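Local coordinates for protein aldehyde dehydrogenase 12 (Zea mays, PDB 6D97) that catalyses the NAD-dependent oxidation of L-glutamate gamma-semialdehyde to glutamate, the last step of proline catabolism in plants, at residues S90-H95 with Y189-I194; Y185-G190 with C526-I531. One frame throughout, in Å; residues are numbered along the deposited sequence.

Interaction 1 (S90-H95 with Y189-I194)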
# COMPACT_ATOMS: atom_id res chain seq x y z
N SER A 90 0.04 -5.46 34.28
CA SER A 90 0.82 -4.26 34.58
C SER A 90 2.29 -4.41 34.23
O SER A 90 3.00 -3.41 34.14
CB SER A 90 0.67 -3.90 36.06
OG SER A 90 1.55 -4.66 36.86
N LYS A 91 2.77 -5.65 34.04
CA LYS A 91 4.16 -5.85 33.63
C LYS A 91 4.41 -5.43 32.20
O LYS A 91 5.57 -5.21 31.82
CB LYS A 91 4.55 -7.32 33.83
CG LYS A 91 4.73 -7.70 35.28
CD LYS A 91 5.07 -9.17 35.47
CE LYS A 91 5.03 -9.53 36.95
NZ LYS A 91 5.77 -10.78 37.24
N CYS A 92 3.36 -5.28 31.39
CA CYS A 92 3.53 -4.86 30.01
C CYS A 92 3.40 -3.34 29.91
O CYS A 92 2.32 -2.80 30.19
CB CYS A 92 2.49 -5.52 29.11
SG CYS A 92 2.66 -5.08 27.36
N PRO A 93 4.45 -2.63 29.52
CA PRO A 93 4.35 -1.17 29.38
C PRO A 93 3.53 -0.81 28.15
O PRO A 93 3.20 -1.65 27.31
CB PRO A 93 5.81 -0.74 29.22
CG PRO A 93 6.45 -1.90 28.53
CD PRO A 93 5.76 -3.14 29.08
N LYS A 94 3.22 0.48 28.04
CA LYS A 94 2.40 0.93 26.93
C LYS A 94 3.14 0.90 25.60
O LYS A 94 2.51 0.96 24.54
CB LYS A 94 1.85 2.33 27.20
CG LYS A 94 0.67 2.32 28.15
CD LYS A 94 0.19 3.73 28.47
CE LYS A 94 1.02 4.35 29.57
NZ LYS A 94 0.47 5.65 30.05
N HIS A 95 4.48 0.78 25.62
CA HIS A 95 5.24 0.56 24.40
C HIS A 95 5.45 -0.92 24.11
O HIS A 95 6.31 -1.27 23.29
CB HIS A 95 6.58 1.30 24.44
CG HIS A 95 7.24 1.34 25.79
ND1 HIS A 95 8.16 0.41 26.19
CD2 HIS A 95 7.13 2.23 26.80
CE1 HIS A 95 8.58 0.70 27.41
NE2 HIS A 95 7.97 1.80 27.80
N TYR A 189 -0.56 -1.51 21.82
CA TYR A 189 -1.23 -0.86 22.94
C TYR A 189 -0.67 -1.28 24.29
O TYR A 189 -0.78 -0.52 25.26
CB TYR A 189 -2.73 -1.16 22.91
CG TYR A 189 -3.49 -0.54 21.76
CD1 TYR A 189 -3.89 0.79 21.80
CD2 TYR A 189 -3.84 -1.29 20.66
CE1 TYR A 189 -4.61 1.35 20.76
CE2 TYR A 189 -4.54 -0.74 19.62
CZ TYR A 189 -4.93 0.58 19.67
OH TYR A 189 -5.64 1.11 18.62
N GLY A 190 -0.06 -2.46 24.37
CA GLY A 190 0.48 -2.95 25.61
C GLY A 190 -0.44 -3.97 26.26
O GLY A 190 -0.75 -5.02 25.68
N PRO A 191 -0.92 -3.67 27.47
CA PRO A 191 -1.84 -4.59 28.16
C PRO A 191 -3.23 -4.50 27.54
O PRO A 191 -3.82 -3.42 27.47
CB PRO A 191 -1.82 -4.08 29.60
CG PRO A 191 -1.53 -2.61 29.47
CD PRO A 191 -0.66 -2.45 28.24
N VAL A 192 -3.73 -5.64 27.07
CA VAL A 192 -5.01 -5.71 26.38
C VAL A 192 -5.80 -6.91 26.88
O VAL A 192 -5.27 -7.78 27.58
CB VAL A 192 -4.85 -5.77 24.85
CG1 VAL A 192 -4.01 -4.61 24.35
CG2 VAL A 192 -4.24 -7.09 24.43
N ALA A 193 -7.07 -6.96 26.50
CA ALA A 193 -7.98 -8.03 26.89
C ALA A 193 -8.74 -8.54 25.67
O ALA A 193 -9.00 -7.78 24.73
CB ALA A 193 -8.96 -7.58 27.97
N ILE A 194 -9.09 -9.82 25.70
CA ILE A 194 -9.84 -10.47 24.64
C ILE A 194 -10.96 -11.29 25.27
O ILE A 194 -10.71 -12.09 26.19
CB ILE A 194 -8.95 -11.37 23.76
CG1 ILE A 194 -7.78 -10.56 23.23
CG2 ILE A 194 -9.74 -11.94 22.60
CD1 ILE A 194 -6.70 -11.42 22.62

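Interaction 2 (Y185-G190 with C526-I531)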
# COMPACT_ATOMS: atom_id res chain seq x y z
N TYR A 185 4.37 4.42 12.00
CA TYR A 185 4.54 3.07 12.52
C TYR A 185 3.22 2.53 13.05
O TYR A 185 2.27 3.27 13.31
CB TYR A 185 5.58 3.02 13.64
CG TYR A 185 7.00 3.26 13.18
CD1 TYR A 185 7.79 2.21 12.74
CD2 TYR A 185 7.56 4.54 13.21
CE1 TYR A 185 9.10 2.42 12.33
CE2 TYR A 185 8.86 4.76 12.81
CZ TYR A 185 9.62 3.70 12.37
OH TYR A 185 10.91 3.92 11.96
N ARG A 186 3.17 1.20 13.20
CA ARG A 186 2.08 0.53 13.90
C ARG A 186 2.59 0.20 15.30
O ARG A 186 3.41 -0.71 15.47
CB ARG A 186 1.63 -0.73 13.16
CG ARG A 186 1.24 -0.51 11.71
CD ARG A 186 0.20 0.58 11.56
NE ARG A 186 -0.96 0.36 12.42
CZ ARG A 186 -2.00 1.18 12.49
NH1 ARG A 186 -2.04 2.27 11.73
NH2 ARG A 186 -3.01 0.91 13.31
N TRP A 187 2.12 0.95 16.29
CA TRP A 187 2.55 0.78 17.67
C TRP A 187 1.57 -0.11 18.42
O TRP A 187 0.36 -0.04 18.19
CB TRP A 187 2.62 2.13 18.37
CG TRP A 187 3.87 2.32 19.16
CD1 TRP A 187 3.98 2.46 20.52
CD2 TRP A 187 5.19 2.40 18.64
NE1 TRP A 187 5.29 2.62 20.87
CE2 TRP A 187 6.06 2.58 19.73
CE3 TRP A 187 5.73 2.33 17.35
CZ2 TRP A 187 7.44 2.69 19.58
CZ3 TRP A 187 7.10 2.44 17.20
CH2 TRP A 187 7.94 2.62 18.31
N PRO A 188 2.05 -0.94 19.34
CA PRO A 188 1.14 -1.75 20.15
C PRO A 188 0.41 -0.89 21.16
O PRO A 188 0.70 0.29 21.35
CB PRO A 188 2.07 -2.76 20.83
CG PRO A 188 3.36 -2.03 20.95
CD PRO A 188 3.46 -1.17 19.71
N TYR A 189 -0.56 -1.51 21.82
CA TYR A 189 -1.23 -0.86 22.94
C TYR A 189 -0.67 -1.28 24.29
O TYR A 189 -0.78 -0.52 25.26
CB TYR A 189 -2.73 -1.16 22.91
CG TYR A 189 -3.49 -0.54 21.76
CD1 TYR A 189 -3.89 0.79 21.80
CD2 TYR A 189 -3.84 -1.29 20.66
CE1 TYR A 189 -4.61 1.35 20.76
CE2 TYR A 189 -4.54 -0.74 19.62
CZ TYR A 189 -4.93 0.58 19.67
OH TYR A 189 -5.64 1.11 18.62
N GLY A 190 -0.06 -2.46 24.37
CA GLY A 190 0.48 -2.95 25.61
C GLY A 190 -0.44 -3.97 26.26
O GLY A 190 -0.75 -5.02 25.68
N CYS A 526 -1.99 0.91 16.89
CA CYS A 526 -2.38 2.27 16.59
C CYS A 526 -1.24 2.93 15.82
O CYS A 526 -0.11 2.45 15.81
CB CYS A 526 -2.70 3.06 17.86
SG CYS A 526 -1.36 3.12 19.07
N HIS A 527 -1.56 4.05 15.18
CA HIS A 527 -0.55 4.79 14.45
C HIS A 527 0.33 5.58 15.41
O HIS A 527 -0.17 6.22 16.34
CB HIS A 527 -1.19 5.74 13.44
CG HIS A 527 -0.19 6.49 12.60
ND1 HIS A 527 0.25 6.03 11.38
CD2 HIS A 527 0.47 7.65 12.83
CE1 HIS A 527 1.12 6.88 10.88
NE2 HIS A 527 1.28 7.87 11.74
N ARG A 528 1.64 5.50 15.20
CA ARG A 528 2.60 6.41 15.81
C ARG A 528 3.43 7.04 14.71
O ARG A 528 3.97 6.33 13.85
CB ARG A 528 3.52 5.72 16.82
CG ARG A 528 4.31 6.74 17.63
CD ARG A 528 5.38 6.14 18.52
NE ARG A 528 5.95 7.17 19.39
CZ ARG A 528 7.00 6.98 20.19
NH1 ARG A 528 7.61 5.81 20.24
NH2 ARG A 528 7.45 7.98 20.94
N GLU A 529 3.52 8.36 14.73
CA GLU A 529 4.34 9.10 13.78
C GLU A 529 5.63 9.52 14.46
O GLU A 529 5.60 10.12 15.54
CB GLU A 529 3.59 10.33 13.25
CG GLU A 529 4.27 11.04 12.09
CD GLU A 529 4.06 10.33 10.77
OE1 GLU A 529 3.16 9.47 10.69
OE2 GLU A 529 4.79 10.64 9.80
N ILE A 530 6.76 9.18 13.85
CA ILE A 530 8.08 9.56 14.33
C ILE A 530 8.74 10.36 13.22
O ILE A 530 8.94 9.86 12.11
CB ILE A 530 8.93 8.33 14.71
CG1 ILE A 530 8.29 7.60 15.89
CG2 ILE A 530 10.34 8.76 15.06
CD1 ILE A 530 8.98 6.29 16.22
N ILE A 531 9.06 11.62 13.52
CA ILE A 531 9.57 12.56 12.53
C ILE A 531 11.03 12.82 12.88
O ILE A 531 11.33 13.46 13.90
CB ILE A 531 8.77 13.87 12.51
CG1 ILE A 531 7.29 13.59 12.27
CG2 ILE A 531 9.33 14.81 11.46
CD1 ILE A 531 6.46 13.55 13.56
O HOH W 1 -0.05 3.57 10.14

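Interaction 1 (S90-H95 with Y189-I194)
The turn that leads into strand 191-196 of the Rossmann-type NAD-binding domain packs here against the loop following helix 83-90. No hydrogen bond joins the two segments, and the contact rests on packing and one CA-H...O contact. The backbones come closest at G190, whose CA lies 4.5 Å from the CA of K94. The side chain of C92 leans in from the loop with SG anti to its backbone N (chi1 -178°). This places the sulfur against the backbone of G190, 3.5 Å from G190 C. Next along the chain, P191 meets the loop backbone through its CD, 3.6 Å from C92 O. The carbonyl of P93 also points at the turn, and P93 O makes the CA-H...O contact with G190 CA at 3.5 Å. Strand 191-196 is the central one of a five-stranded parallel sheet, the core of the dinucleotide-binding fold, and the turn brings the chain into it. G190 has phi 101° and psi -119°, at which a side chain would press on the carbonyl O of Y189, so that glycine is needed. A CB would also collide with P93 O and with P191 CD. N217 also holds the turn, its OD1 accepting from the backbone N of both Y189 and G190. The CB of K94 points away from the turn, and its NZ is hydrogen-bonded to H461 of the second subunit.

Interaction 2 (Y185-G190 with C526-I531)
An arginine side chain lies over a tryptophan face, yet its charged end is held by another subunit. R528 runs extended beside W187, with CG anti to its backbone N (chi1 -169°). Its CD sits over the six-membered ring of W187, 3.8 Å from the centroid, a CH-pi contact. The guanidinium lies further out, its plane turned 73° from the ring, and makes an off-centre cation-pi contact. Its NH1 comes 3.2 Å from W187 CZ2. N483, S481, L478 and T486 of the second subunit hydrogen-bond the guanidinium nitrogens. An alanine for this tryptophan would remove the indole and would probably leave the aliphatic part of R528 less well packed and less fixed in direction. I530 CD1 touches Y185 CE2 at 3.7 Å on the same sheet face. On the other face R186, bent at chi2 and chi3, lays its guanidinium over the C526-H527 peptide. R186 NE is hydrogen-bonded to S525 OG. A water links R186 NH1 to H527 ND1, while H527 NE2 gives a hydrogen bond to E529 OE1 at 2.7 Å. C526 CB packs 3.6 Å from Y189 OH. Four backbone hydrogen bonds join the strands, among them the nearly straight Y185 N to R528 O bond (2.7 Å, 174°). This is antiparallel pairing within a three-stranded sheet that E529-I531 extend into the second subunit, as in the oligomerisation arm of aldehyde dehydrogenases.

The centres of interactions 1 and 2 lie about 14 Å apart, on the same side of the chain's centre. They share Y189 and G190, the turn between strand 180-187 and strand 191-196. Along the chain, segment 90-95 comes first, then 185-194, and segment 526-531 lies near the C-terminus. Interaction 2 belongs to the three-stranded antiparallel sheet. Interaction 1 sits where the chain enters the five-stranded parallel sheet of the NAD-binding domain. The two also touch directly, as H95 packs on W187 and P188. Both reach the second subunit, so this turn joins the nucleotide-binding fold to a region of subunit contact, away from the NAD pocket.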